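Local coordinates for putative uncharacterized protein PH0300 (Pyrococcus horikoshii, PDB 3VRH), which catalyses the ATP-dependent 2-thiolation of 5-methyluridine 54 in the T loop of tRNAs, a modification that stabilises tRNA at high temperature, at residues R8-I14 against C22-F26; F30-V34 against P195-V199; L43-D47 against L67-Y72; K58-V62 against E201-V205; D159-L165 against M231-L235. All coordinates share one frame. Residues are numbered along the deposited sequence.

Interaction 1: residues R8-I14 against C22-F26; sequences REAYIKI and CEEHF. With ZN (zinc ion), chain B.
Segment 8-14, a loop that becomes strand at 12-14 after a helical-region twist at Tyr11, passes over the helix start 22-26, with Ala10 and Cys22 CA atoms 4.4 Å apart. Cys22 is the N-cap; its p rotamer lets SG accept from His25 N (3.4 Å) and bind zinc (2.5 Å), while the m rotamer of His25 brings ND1 to 2.2 Å from the same ion; Cys3 and Cys6 complete the site. Tyr11 (t) presents one ring face to Glu23, whose CG lies 3.7 Å from the ring centroid in a CH-pi contact, and its OH is hydrogen-bonded to Ala206 O. Phe26 (t) meets Tyr11 obliquely, with centroids 5.8 Å apart and planes at 52°. Ile12 (t) and Ile14 (m, m) complete the apolar patch, Ile12 CG2 lying 3.6 Å and Ile14 CD1 4.0 Å from Phe26 CD1; beta-branched isoleucine favours the extended backbone of 12-14 and gives Phe26 an apolar surface. Glu9 O touches Cys22 CA (3.5 Å), and a water bridges Glu9 O (2.8 Å) to Glu23 N (3.3 Å, weak). Tyr11 and Ile12 together oppose Leu21, forming a classic beta bulge beside the Cys3His zinc site of an N-terminal LIM-type domain.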
# COMPACT_ATOMS: atom_id res chain seq x y z
N ARG A 8 2.06 -24.94 -33.07
CA ARG A 8 2.78 -23.70 -33.38
C ARG A 8 3.72 -23.28 -32.25
O ARG A 8 3.54 -23.67 -31.09
CB ARG A 8 1.80 -22.56 -33.70
CG ARG A 8 1.04 -22.74 -35.01
CD ARG A 8 0.10 -21.58 -35.30
NE ARG A 8 -0.76 -21.85 -36.46
CZ ARG A 8 -1.97 -22.40 -36.39
NH1 ARG A 8 -2.47 -22.77 -35.21
NH2 ARG A 8 -2.68 -22.60 -37.50
N GLU A 9 4.73 -22.49 -32.60
CA GLU A 9 5.69 -21.99 -31.62
C GLU A 9 5.02 -21.07 -30.60
O GLU A 9 4.15 -20.26 -30.94
CB GLU A 9 6.85 -21.28 -32.32
CG GLU A 9 8.07 -21.07 -31.41
CD GLU A 9 9.30 -20.58 -32.16
OE1 GLU A 9 9.14 -19.99 -33.26
OE2 GLU A 9 10.43 -20.77 -31.65
N ALA A 10 5.43 -21.19 -29.34
CA ALA A 10 4.86 -20.38 -28.28
C ALA A 10 5.14 -18.91 -28.54
O ALA A 10 6.24 -18.55 -28.94
CB ALA A 10 5.43 -20.80 -26.94
N TYR A 11 4.15 -18.06 -28.34
CA TYR A 11 4.35 -16.63 -28.52
C TYR A 11 4.53 -15.96 -27.18
O TYR A 11 5.23 -14.96 -27.05
CB TYR A 11 3.15 -16.03 -29.23
CG TYR A 11 3.11 -14.51 -29.29
CD1 TYR A 11 4.06 -13.81 -30.02
CD2 TYR A 11 2.10 -13.79 -28.66
CE1 TYR A 11 4.02 -12.43 -30.10
CE2 TYR A 11 2.04 -12.41 -28.75
CZ TYR A 11 3.01 -11.73 -29.47
OH TYR A 11 2.99 -10.35 -29.57
N ILE A 12 3.90 -16.53 -26.16
CA ILE A 12 3.96 -15.95 -24.83
C ILE A 12 3.62 -17.01 -23.78
O ILE A 12 2.91 -17.97 -24.07
CB ILE A 12 3.00 -14.75 -24.74
CG1 ILE A 12 3.14 -14.02 -23.40
CG2 ILE A 12 1.57 -15.20 -25.01
CD1 ILE A 12 2.31 -12.76 -23.31
N LYS A 13 4.16 -16.85 -22.57
CA LYS A 13 3.77 -17.68 -21.43
C LYS A 13 2.74 -16.98 -20.56
O LYS A 13 2.96 -15.87 -20.11
CB LYS A 13 4.98 -18.09 -20.59
CG LYS A 13 4.62 -18.97 -19.39
CD LYS A 13 5.87 -19.53 -18.71
CE LYS A 13 5.52 -20.56 -17.63
NZ LYS A 13 5.09 -19.94 -16.34
N ILE A 14 1.59 -17.61 -20.38
CA ILE A 14 0.54 -17.08 -19.53
C ILE A 14 0.67 -17.77 -18.18
O ILE A 14 0.82 -18.99 -18.12
CB ILE A 14 -0.87 -17.37 -20.12
CG1 ILE A 14 -0.99 -16.78 -21.53
CG2 ILE A 14 -1.97 -16.84 -19.19
CD1 ILE A 14 -0.70 -15.30 -21.59
N CYS A 22 0.55 -19.76 -28.70
CA CYS A 22 0.97 -19.15 -29.95
C CYS A 22 0.23 -17.82 -30.10
O CYS A 22 -0.67 -17.50 -29.30
CB CYS A 22 0.64 -20.06 -31.13
SG CYS A 22 -1.12 -20.11 -31.55
N GLU A 23 0.60 -17.06 -31.13
CA GLU A 23 -0.01 -15.76 -31.39
C GLU A 23 -1.53 -15.81 -31.45
O GLU A 23 -2.20 -15.03 -30.80
CB GLU A 23 0.52 -15.19 -32.71
CG GLU A 23 1.87 -14.52 -32.62
CD GLU A 23 2.11 -13.60 -33.80
OE1 GLU A 23 3.29 -13.37 -34.16
OE2 GLU A 23 1.10 -13.10 -34.38
N GLU A 24 -2.07 -16.74 -32.24
CA GLU A 24 -3.51 -16.75 -32.48
C GLU A 24 -4.28 -17.20 -31.26
O GLU A 24 -5.35 -16.66 -30.96
CB GLU A 24 -3.86 -17.61 -33.69
CG GLU A 24 -3.47 -16.96 -35.01
CD GLU A 24 -4.16 -15.62 -35.22
OE1 GLU A 24 -5.38 -15.51 -34.94
OE2 GLU A 24 -3.48 -14.66 -35.66
N HIS A 25 -3.74 -18.18 -30.54
CA HIS A 25 -4.39 -18.66 -29.33
C HIS A 25 -4.23 -17.67 -28.18
O HIS A 25 -5.06 -17.66 -27.26
CB HIS A 25 -3.92 -20.06 -28.93
CG HIS A 25 -4.62 -21.15 -29.68
ND1 HIS A 25 -3.98 -21.93 -30.61
CD2 HIS A 25 -5.92 -21.52 -29.70
CE1 HIS A 25 -4.84 -22.77 -31.15
NE2 HIS A 25 -6.03 -22.54 -30.62
N PHE A 26 -3.18 -16.86 -28.22
CA PHE A 26 -3.06 -15.77 -27.25
C PHE A 26 -4.12 -14.70 -27.50
O PHE A 26 -4.77 -14.24 -26.55
CB PHE A 26 -1.67 -15.12 -27.30
CG PHE A 26 -1.60 -13.84 -26.53
CD1 PHE A 26 -1.72 -13.84 -25.14
CD2 PHE A 26 -1.45 -12.63 -27.19
CE1 PHE A 26 -1.67 -12.65 -24.43
CE2 PHE A 26 -1.40 -11.44 -26.48
CZ PHE A 26 -1.51 -11.45 -25.10
ZN ZN B . -1.81 -22.39 -30.72
O HOH W 1 3.52 -18.00 -32.42

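Interaction 2: residues F30-V34 against P195-V199; sequences FERKV and PLYEV
Residues 30-34 form a helical turn, with Val34 N bonded to Phe30 O at 3.0 Å. Opposite lies an irregular segment, 195-199, whose last four residues make a type I beta turn closed by Val199 N to Leu196 O (3.2 Å). The CA atoms of Val34 and Pro195 are 5.9 Å apart, and those of Lys33 and Val199 7.3 Å. Val199 (m) has its CA-CB bond directed toward the helix: its CG1 sits over the face of the Phe30 ring, 4.0 Å from the centroid in a CH-pi contact, and 4.0 Å from Lys33 CD. Phe30 leaves the helix sideways, but its t rotamer brings the ring up to the turn, CZ coming within 4.3 Å of Leu196 CD2. Val34 (t) is compact enough to approach the loop backbone, CG1 3.5 Å from Pro195 O and CG2 3.7 Å from Leu196 CD2. Val204 also packs on Phe30, Leu196 and Val199. A water accepts from Lys33 NZ (2.8 Å) and donates to Glu198 O (2.6 Å); Lys33 NZ also bonds to Tyr29 OH, and Glu198 OE1 to Thr37 OG1. The chemistry is thus mainly hydrophobic: apolar side chains dock the loop after strand 191-193 on helix 23-40.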
# COMPACT_ATOMS: atom_id res chain seq x y z
N PHE A 30 -6.95 -13.57 -24.93
CA PHE A 30 -7.06 -12.19 -24.46
C PHE A 30 -8.48 -11.68 -24.68
O PHE A 30 -9.09 -11.06 -23.80
CB PHE A 30 -6.05 -11.31 -25.20
CG PHE A 30 -5.94 -9.90 -24.68
CD1 PHE A 30 -6.76 -8.90 -25.18
CD2 PHE A 30 -4.96 -9.56 -23.75
CE1 PHE A 30 -6.64 -7.60 -24.73
CE2 PHE A 30 -4.84 -8.25 -23.30
CZ PHE A 30 -5.69 -7.27 -23.80
N GLU A 31 -9.01 -11.96 -25.86
CA GLU A 31 -10.35 -11.54 -26.22
C GLU A 31 -11.41 -12.20 -25.34
O GLU A 31 -12.38 -11.56 -24.91
CB GLU A 31 -10.60 -11.84 -27.71
CG GLU A 31 -9.77 -10.96 -28.67
CD GLU A 31 -9.41 -11.67 -29.98
OE1 GLU A 31 -8.45 -11.23 -30.66
OE2 GLU A 31 -10.06 -12.68 -30.32
N ARG A 32 -11.22 -13.49 -25.05
CA ARG A 32 -12.11 -14.19 -24.13
C ARG A 32 -12.07 -13.60 -22.72
O ARG A 32 -13.11 -13.37 -22.11
CB ARG A 32 -11.75 -15.67 -24.05
CG ARG A 32 -12.09 -16.44 -25.29
CD ARG A 32 -11.51 -17.85 -25.23
NE ARG A 32 -11.92 -18.65 -26.38
CZ ARG A 32 -13.07 -19.31 -26.46
NH1 ARG A 32 -13.94 -19.26 -25.46
NH2 ARG A 32 -13.35 -20.01 -27.55
N LYS A 33 -10.87 -13.37 -22.21
CA LYS A 33 -10.73 -12.77 -20.88
C LYS A 33 -11.47 -11.42 -20.79
O LYS A 33 -12.19 -11.15 -19.83
CB LYS A 33 -9.26 -12.58 -20.52
CG LYS A 33 -9.03 -12.17 -19.07
CD LYS A 33 -7.64 -12.60 -18.60
CE LYS A 33 -7.70 -13.43 -17.31
NZ LYS A 33 -6.34 -13.96 -16.87
N VAL A 34 -11.31 -10.59 -21.81
CA VAL A 34 -11.96 -9.29 -21.79
C VAL A 34 -13.48 -9.48 -21.83
O VAL A 34 -14.23 -8.82 -21.10
CB VAL A 34 -11.50 -8.40 -22.97
CG1 VAL A 34 -12.32 -7.13 -23.04
CG2 VAL A 34 -10.01 -8.06 -22.83
N PRO A 195 -12.92 -2.39 -19.48
CA PRO A 195 -12.94 -3.76 -20.00
C PRO A 195 -11.61 -4.51 -19.88
O PRO A 195 -11.59 -5.74 -19.91
CB PRO A 195 -13.30 -3.57 -21.49
CG PRO A 195 -13.93 -2.19 -21.57
CD PRO A 195 -13.27 -1.39 -20.51
N LEU A 196 -10.51 -3.79 -19.76
CA LEU A 196 -9.21 -4.43 -19.63
C LEU A 196 -8.83 -4.63 -18.16
O LEU A 196 -7.67 -4.89 -17.85
CB LEU A 196 -8.13 -3.60 -20.33
CG LEU A 196 -8.31 -3.33 -21.82
CD1 LEU A 196 -7.01 -2.77 -22.39
CD2 LEU A 196 -8.78 -4.60 -22.59
N TYR A 197 -9.82 -4.52 -17.28
CA TYR A 197 -9.59 -4.65 -15.83
C TYR A 197 -8.76 -5.85 -15.40
O TYR A 197 -8.01 -5.76 -14.44
CB TYR A 197 -10.93 -4.67 -15.07
CG TYR A 197 -10.82 -4.22 -13.63
CD1 TYR A 197 -10.63 -2.87 -13.31
CD2 TYR A 197 -10.94 -5.13 -12.58
CE1 TYR A 197 -10.52 -2.44 -11.99
CE2 TYR A 197 -10.86 -4.72 -11.25
CZ TYR A 197 -10.65 -3.37 -10.96
OH TYR A 197 -10.56 -2.95 -9.62
N GLU A 198 -8.89 -6.98 -16.10
CA GLU A 198 -8.28 -8.22 -15.61
C GLU A 198 -7.11 -8.72 -16.44
O GLU A 198 -6.53 -9.77 -16.13
CB GLU A 198 -9.33 -9.33 -15.46
CG GLU A 198 -10.48 -8.95 -14.54
CD GLU A 198 -11.43 -10.11 -14.28
OE1 GLU A 198 -12.38 -10.29 -15.07
OE2 GLU A 198 -11.20 -10.85 -13.30
N VAL A 199 -6.77 -7.98 -17.50
CA VAL A 199 -5.58 -8.32 -18.27
C VAL A 199 -4.41 -7.49 -17.74
O VAL A 199 -4.60 -6.39 -17.22
CB VAL A 199 -5.77 -8.10 -19.79
CG1 VAL A 199 -6.77 -9.07 -20.36
CG2 VAL A 199 -6.19 -6.65 -20.08
O HOH W 2 -4.86 -11.54 -16.94

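Interaction 3: residues L43-D47 against L67-Y72; sequences LLTKD and LKKLGY
Lys46 lays its aliphatic chain over the Tyr72 ring, CD standing 3.8 Å from the centroid and only 7° off the normal, a CH-pi contact. Tyr72 closes the Schellman motif that ends helix 58-69, in the alpha-to-beta turn of the PP-loop domain. In this motif Tyr72 N bonds to Leu67 O and Gly71 N to Lys68 O, both at 2.9 Å. Gly71 takes phi 102°, where a CB would clash with the preceding carbonyl, so glycine suits the place. Segment 43-47 is irregular and leads toward strand 49-53; it comes nearest at Lys46 and Tyr72, whose CA atoms are 5.4 Å apart. On the buried side Leu44 (m, t) fills the space between helix and ring, its CD1 3.9 Å from Leu67 CD2 and its CB 3.7 Å from Tyr72 CE2; Ile38 of helix 23-40 touches all three residues. The long bent lysine also reaches the helix end. Its NZ makes an off-centre cation-pi contact 4.6 Å from the Tyr72 centroid and donates to Leu70 O at 3.1 Å.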
# COMPACT_ATOMS: atom_id res chain seq x y z
N LEU A 43 -20.58 -4.78 -17.53
CA LEU A 43 -20.04 -3.48 -17.94
C LEU A 43 -20.80 -2.92 -19.12
O LEU A 43 -21.10 -1.74 -19.15
CB LEU A 43 -18.57 -3.61 -18.33
CG LEU A 43 -17.67 -4.09 -17.19
CD1 LEU A 43 -16.23 -4.20 -17.68
CD2 LEU A 43 -17.79 -3.12 -16.03
N LEU A 44 -21.10 -3.80 -20.07
CA LEU A 44 -21.61 -3.41 -21.38
C LEU A 44 -22.62 -4.42 -21.90
O LEU A 44 -22.58 -5.60 -21.55
CB LEU A 44 -20.45 -3.32 -22.39
CG LEU A 44 -19.36 -2.27 -22.11
CD1 LEU A 44 -18.19 -2.43 -23.07
CD2 LEU A 44 -19.96 -0.86 -22.20
N THR A 45 -23.53 -3.95 -22.75
CA THR A 45 -24.38 -4.84 -23.53
C THR A 45 -24.24 -4.48 -25.01
O THR A 45 -23.91 -3.34 -25.36
CB THR A 45 -25.87 -4.76 -23.12
OG1 THR A 45 -26.37 -3.44 -23.34
CG2 THR A 45 -26.05 -5.12 -21.66
N LYS A 46 -24.51 -5.45 -25.87
CA LYS A 46 -24.25 -5.28 -27.29
C LYS A 46 -25.12 -4.21 -27.98
O LYS A 46 -24.87 -3.83 -29.12
CB LYS A 46 -24.39 -6.61 -28.01
CG LYS A 46 -23.32 -6.85 -29.05
CD LYS A 46 -22.08 -7.43 -28.42
CE LYS A 46 -21.86 -8.84 -28.90
NZ LYS A 46 -20.83 -9.52 -28.09
N ASP A 47 -26.13 -3.72 -27.28
CA ASP A 47 -27.02 -2.72 -27.85
C ASP A 47 -26.51 -1.30 -27.58
O ASP A 47 -26.96 -0.34 -28.21
CB ASP A 47 -28.42 -2.87 -27.26
CG ASP A 47 -28.43 -2.72 -25.74
OD1 ASP A 47 -27.96 -3.66 -25.05
OD2 ASP A 47 -28.88 -1.66 -25.23
N LEU A 67 -13.10 -4.40 -28.21
CA LEU A 67 -14.54 -4.16 -28.15
C LEU A 67 -15.15 -4.30 -29.55
O LEU A 67 -16.23 -4.85 -29.71
CB LEU A 67 -14.85 -2.78 -27.59
CG LEU A 67 -14.55 -2.60 -26.10
CD1 LEU A 67 -14.98 -1.23 -25.66
CD2 LEU A 67 -15.23 -3.65 -25.26
N LYS A 68 -14.42 -3.82 -30.56
CA LYS A 68 -14.85 -3.89 -31.96
C LYS A 68 -14.89 -5.34 -32.43
O LYS A 68 -15.88 -5.79 -33.00
CB LYS A 68 -13.89 -3.09 -32.86
CG LYS A 68 -14.35 -2.95 -34.30
CD LYS A 68 -15.49 -1.94 -34.41
CE LYS A 68 -15.94 -1.81 -35.86
NZ LYS A 68 -17.20 -1.03 -35.95
N LYS A 69 -13.79 -6.05 -32.20
CA LYS A 69 -13.70 -7.46 -32.61
C LYS A 69 -14.76 -8.31 -31.90
O LYS A 69 -15.32 -9.24 -32.49
CB LYS A 69 -12.30 -7.99 -32.35
CG LYS A 69 -12.07 -9.40 -32.87
CD LYS A 69 -10.60 -9.76 -32.85
CE LYS A 69 -10.37 -11.17 -33.38
NZ LYS A 69 -8.96 -11.64 -33.32
N LEU A 70 -15.07 -7.96 -30.66
CA LEU A 70 -16.10 -8.67 -29.90
C LEU A 70 -17.51 -8.38 -30.42
O LEU A 70 -18.44 -9.09 -30.08
CB LEU A 70 -16.02 -8.35 -28.41
CG LEU A 70 -14.83 -8.98 -27.70
CD1 LEU A 70 -14.88 -8.74 -26.18
CD2 LEU A 70 -14.78 -10.47 -28.01
N GLY A 71 -17.65 -7.34 -31.23
CA GLY A 71 -18.94 -7.04 -31.82
C GLY A 71 -19.71 -5.90 -31.17
O GLY A 71 -20.91 -5.78 -31.38
N TYR A 72 -19.03 -5.05 -30.40
CA TYR A 72 -19.68 -3.92 -29.78
C TYR A 72 -19.80 -2.73 -30.72
O TYR A 72 -19.08 -2.64 -31.71
CB TYR A 72 -18.97 -3.52 -28.48
CG TYR A 72 -19.21 -4.53 -27.39
CD1 TYR A 72 -18.41 -5.65 -27.29
CD2 TYR A 72 -20.26 -4.38 -26.50
CE1 TYR A 72 -18.64 -6.60 -26.30
CE2 TYR A 72 -20.50 -5.31 -25.52
CZ TYR A 72 -19.69 -6.43 -25.43
OH TYR A 72 -19.92 -7.38 -24.46

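Interaction 4: residues K58-V62 against E201-V205; sequences KDSAV and EREVV. With BCN (bicine), chain D.
Lys58 NZ sits between two carboxylates, in salt bridges to Glu201 OE2 at 2.8 Å and to Asp59 OD2 at 3.1 Å. A p rotamer at chi1, extended to CE, carries the lysine across to the other helix; Glu201 (t, t) reaches back, and its OE1 pairs with Lys232. Next in sequence, Ser60 binds bicine: Ser60 N donates to bicine O4 at 3.0 Å, and that hydroxyl donates to Ser60 OG at 2.7 Å. Outward from the charges, the methylenes pack on valines, Lys58 CG 4.0 Å from Val204 CG1 and Lys58 CD 3.7 Å from Val205 CG2. Val204 (t) also meets Asp59 OD1 (3.6 Å) and Val62 CG2 (4.0 Å) through CG1; its branched side chain suits the gap between the helices. Axes of 58-62 and 201-205 cross at 67°, 10.2 Å apart, with Asp59 and Val204 CA atoms 6.8 Å apart. Helix 58-69 begins within the SGGKDS sequence of the PP-loop, whose last three residues start its first turn; the nucleotide pocket of this ATP pyrophosphatase-like fold holds bicine here.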
# COMPACT_ATOMS: atom_id res chain seq x y z
N LYS A 58 -1.16 2.48 -26.16
CA LYS A 58 -1.52 1.08 -26.45
C LYS A 58 -2.84 0.65 -25.79
O LYS A 58 -3.54 -0.20 -26.33
CB LYS A 58 -0.41 0.13 -25.97
CG LYS A 58 -0.28 0.09 -24.42
CD LYS A 58 0.87 -0.77 -23.93
CE LYS A 58 0.87 -0.85 -22.41
NZ LYS A 58 1.01 0.49 -21.74
N ASP A 59 -3.15 1.22 -24.63
CA ASP A 59 -4.22 0.69 -23.78
C ASP A 59 -5.61 1.02 -24.33
O ASP A 59 -6.46 0.14 -24.44
CB ASP A 59 -4.05 1.18 -22.35
CG ASP A 59 -2.66 0.85 -21.79
OD1 ASP A 59 -2.40 -0.35 -21.53
OD2 ASP A 59 -1.81 1.75 -21.68
N SER A 60 -5.83 2.28 -24.65
CA SER A 60 -7.07 2.68 -25.28
C SER A 60 -7.17 2.09 -26.69
O SER A 60 -8.26 1.77 -27.15
CB SER A 60 -7.18 4.20 -25.30
OG SER A 60 -6.02 4.81 -25.84
N ALA A 61 -6.04 1.92 -27.37
CA ALA A 61 -6.05 1.32 -28.70
C ALA A 61 -6.53 -0.12 -28.68
O ALA A 61 -7.34 -0.52 -29.50
CB ALA A 61 -4.67 1.39 -29.34
N VAL A 62 -5.99 -0.91 -27.75
CA VAL A 62 -6.35 -2.31 -27.64
C VAL A 62 -7.80 -2.41 -27.16
O VAL A 62 -8.55 -3.31 -27.57
CB VAL A 62 -5.36 -3.05 -26.67
CG1 VAL A 62 -5.93 -4.39 -26.18
CG2 VAL A 62 -4.01 -3.27 -27.36
N GLU A 201 -0.60 -5.49 -18.01
CA GLU A 201 0.01 -4.55 -18.93
C GLU A 201 0.87 -5.30 -19.94
O GLU A 201 0.93 -4.96 -21.12
CB GLU A 201 0.82 -3.48 -18.19
CG GLU A 201 1.40 -2.45 -19.16
CD GLU A 201 1.76 -1.13 -18.51
OE1 GLU A 201 1.73 -1.03 -17.26
OE2 GLU A 201 2.06 -0.19 -19.25
N ARG A 202 1.54 -6.34 -19.46
CA ARG A 202 2.35 -7.20 -20.29
C ARG A 202 1.49 -7.90 -21.37
O ARG A 202 1.90 -8.02 -22.54
CB ARG A 202 3.01 -8.21 -19.37
CG ARG A 202 3.78 -9.30 -20.00
CD ARG A 202 3.98 -10.40 -18.95
NE ARG A 202 4.61 -11.55 -19.57
CZ ARG A 202 4.06 -12.76 -19.64
NH1 ARG A 202 2.88 -13.00 -19.09
NH2 ARG A 202 4.73 -13.74 -20.24
N GLU A 203 0.30 -8.35 -21.00
CA GLU A 203 -0.61 -8.97 -21.98
C GLU A 203 -1.11 -7.93 -23.01
O GLU A 203 -1.24 -8.23 -24.18
CB GLU A 203 -1.77 -9.67 -21.28
CG GLU A 203 -1.30 -10.88 -20.51
CD GLU A 203 -2.37 -11.49 -19.64
OE1 GLU A 203 -3.28 -10.76 -19.19
OE2 GLU A 203 -2.29 -12.71 -19.41
N VAL A 204 -1.36 -6.71 -22.55
CA VAL A 204 -1.75 -5.63 -23.44
C VAL A 204 -0.66 -5.35 -24.47
O VAL A 204 -0.94 -5.33 -25.69
CB VAL A 204 -2.12 -4.35 -22.69
CG1 VAL A 204 -2.38 -3.21 -23.67
CG2 VAL A 204 -3.35 -4.59 -21.80
N VAL A 205 0.57 -5.16 -24.00
CA VAL A 205 1.70 -5.01 -24.92
C VAL A 205 1.74 -6.16 -25.93
O VAL A 205 1.81 -5.92 -27.15
CB VAL A 205 3.06 -4.92 -24.19
CG1 VAL A 205 4.22 -5.05 -25.19
CG2 VAL A 205 3.16 -3.61 -23.42
N1 BCN D . -6.34 5.28 -21.27
C1 BCN D . -5.75 4.13 -20.48
C2 BCN D . -4.86 4.53 -19.36
O21 BCN D . -5.06 5.65 -18.83
O22 BCN D . -3.93 3.78 -18.99
C3 BCN D . -5.45 5.67 -22.40
C4 BCN D . -4.39 4.66 -22.89
O4 BCN D . -4.06 4.60 -24.04
C5 BCN D . -7.65 4.90 -21.80
C6 BCN D . -8.43 6.02 -22.34
O6 BCN D . -9.60 5.92 -22.53

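Interaction 5: residues D159-L165 against M231-L235; sequences DEASFLL and MKGVL
Leu165 lies at the apolar centre, its t, p rotamer placing CG 3.7 Å from Met231 SD and CD2 4.0 Å from both Val234 CG1 and Leu235 CG. Met231 bends in an m, m conformation, its flexible thioether following the leucine surface. Leu235 (m, t) drives CD1 against the other backbone, 3.5 Å from Ser162 N and 3.8 Å from Ala161 CB, and the small residues Ala161 and Ser162 allow this closeness. The CA atoms of Ser162 and Met231 are 5.1 Å apart, with Ser162 CB 3.6 Å from Met231 CB. The short helical segments 159-165 and 231-235 cross nearly at right angles, 106° between their directions, with axes 9.0 Å apart. Leu165 and Met231 also pack on Leu165 and Leu238 of the second subunit, respectively, so the core runs into the dimer interface. Toward the polar edge, Lys232 lays CG 3.7 Å from Ser162 CB and extends through t torsions from chi2 to chi4, until NZ forms a salt bridge with Asp159 OD1 at 2.6 Å. Lys232 NZ is paired with Glu201 too, while Asp159 OD2 accepts from Asn156 N. Asp159, which touches bicine, thus ties this crossed helix pair to the bicine-occupied pocket of the PP-loop domain.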
# COMPACT_ATOMS: atom_id res chain seq x y z
N ASP A 159 -2.52 -0.88 -14.06
CA ASP A 159 -2.98 0.48 -13.77
C ASP A 159 -3.77 0.56 -12.47
O ASP A 159 -3.49 1.42 -11.63
CB ASP A 159 -3.81 1.03 -14.93
CG ASP A 159 -3.02 1.07 -16.21
OD1 ASP A 159 -1.86 1.50 -16.14
OD2 ASP A 159 -3.54 0.63 -17.27
N GLU A 160 -4.77 -0.31 -12.32
CA GLU A 160 -5.57 -0.32 -11.10
C GLU A 160 -4.68 -0.54 -9.86
O GLU A 160 -4.82 0.16 -8.86
CB GLU A 160 -6.66 -1.40 -11.16
CG GLU A 160 -7.60 -1.44 -9.91
CD GLU A 160 -8.68 -0.34 -9.91
OE1 GLU A 160 -8.46 0.70 -10.58
OE2 GLU A 160 -9.74 -0.52 -9.27
N ALA A 161 -3.75 -1.49 -9.95
CA ALA A 161 -2.88 -1.84 -8.84
C ALA A 161 -2.00 -0.65 -8.41
O ALA A 161 -1.94 -0.31 -7.23
CB ALA A 161 -2.01 -3.06 -9.18
N SER A 162 -1.35 -0.02 -9.39
CA SER A 162 -0.49 1.13 -9.15
C SER A 162 -1.26 2.37 -8.66
O SER A 162 -0.79 3.08 -7.78
CB SER A 162 0.31 1.48 -10.41
OG SER A 162 -0.55 1.99 -11.40
N PHE A 163 -2.43 2.61 -9.24
CA PHE A 163 -3.33 3.66 -8.78
C PHE A 163 -3.72 3.39 -7.34
O PHE A 163 -3.69 4.29 -6.51
CB PHE A 163 -4.55 3.79 -9.72
CG PHE A 163 -5.85 4.22 -9.03
CD1 PHE A 163 -6.28 5.54 -9.12
CD2 PHE A 163 -6.66 3.29 -8.37
CE1 PHE A 163 -7.49 5.94 -8.50
CE2 PHE A 163 -7.84 3.68 -7.74
CZ PHE A 163 -8.26 5.00 -7.81
N LEU A 164 -4.09 2.14 -7.04
CA LEU A 164 -4.40 1.75 -5.67
C LEU A 164 -3.23 1.99 -4.69
O LEU A 164 -3.42 2.57 -3.65
CB LEU A 164 -4.84 0.29 -5.56
CG LEU A 164 -6.28 -0.02 -5.97
CD1 LEU A 164 -6.55 -1.52 -5.89
CD2 LEU A 164 -7.26 0.76 -5.11
N LEU A 165 -2.04 1.53 -5.04
CA LEU A 165 -0.88 1.67 -4.16
C LEU A 165 -0.55 3.15 -3.93
O LEU A 165 -0.31 3.58 -2.81
CB LEU A 165 0.33 0.95 -4.75
CG LEU A 165 1.60 1.02 -3.92
CD1 LEU A 165 1.35 0.42 -2.53
CD2 LEU A 165 2.76 0.32 -4.62
N MET A 231 5.29 3.12 -8.94
CA MET A 231 4.41 2.12 -8.33
C MET A 231 4.42 0.84 -9.13
O MET A 231 4.44 -0.25 -8.56
CB MET A 231 2.98 2.64 -8.21
CG MET A 231 2.85 3.97 -7.48
SD MET A 231 3.16 3.90 -5.69
CE MET A 231 4.90 4.34 -5.59
N LYS A 232 4.41 0.95 -10.46
CA LYS A 232 4.38 -0.24 -11.29
C LYS A 232 5.66 -1.04 -11.11
O LYS A 232 5.62 -2.27 -11.08
CB LYS A 232 4.14 0.10 -12.77
CG LYS A 232 2.70 0.50 -13.09
CD LYS A 232 2.53 0.99 -14.52
CE LYS A 232 1.04 1.20 -14.85
NZ LYS A 232 0.74 1.23 -16.33
N GLY A 233 6.79 -0.35 -10.94
CA GLY A 233 8.09 -1.00 -10.78
C GLY A 233 8.20 -1.72 -9.46
O GLY A 233 8.67 -2.86 -9.38
N VAL A 234 7.76 -1.05 -8.41
CA VAL A 234 7.61 -1.65 -7.10
C VAL A 234 6.72 -2.90 -7.16
O VAL A 234 7.07 -3.96 -6.65
CB VAL A 234 6.99 -0.64 -6.13
CG1 VAL A 234 6.40 -1.33 -4.94
CG2 VAL A 234 8.02 0.38 -5.70
N LEU A 235 5.57 -2.77 -7.82
CA LEU A 235 4.62 -3.88 -7.89
C LEU A 235 5.17 -5.02 -8.73
O LEU A 235 4.92 -6.19 -8.43
CB LEU A 235 3.27 -3.40 -8.44
CG LEU A 235 2.50 -2.47 -7.51
CD1 LEU A 235 1.42 -1.77 -8.28
CD2 LEU A 235 1.90 -3.26 -6.38

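Overall arrangement
Helix 23-40 runs from the zinc site of interaction 1 into interaction 2, whose centre is about 16 Å away. Interaction 1 also touches interaction 4, where Lys13 O probably accepts from Arg202 NH2 (2.8 Å). Phe30 of interaction 2 packs on Val62 and Val204 of interaction 4, the two centres about 10 Å apart. Interaction 3, at the far end of helix 58-69, joins interaction 2 through the Glu31 OE1 to Lys69 NZ salt bridge (2.7 Å). Beside the bicine pocket, Glu201 OE1 and Lys232 NZ (2.6 Å) link interaction 4 to interaction 5, so charges run from Lys58 to Asp159 beside the ATP-binding residues. Interactions 3 and 5 lie on opposite sides of the chain's centre, their own centres about 28 Å apart.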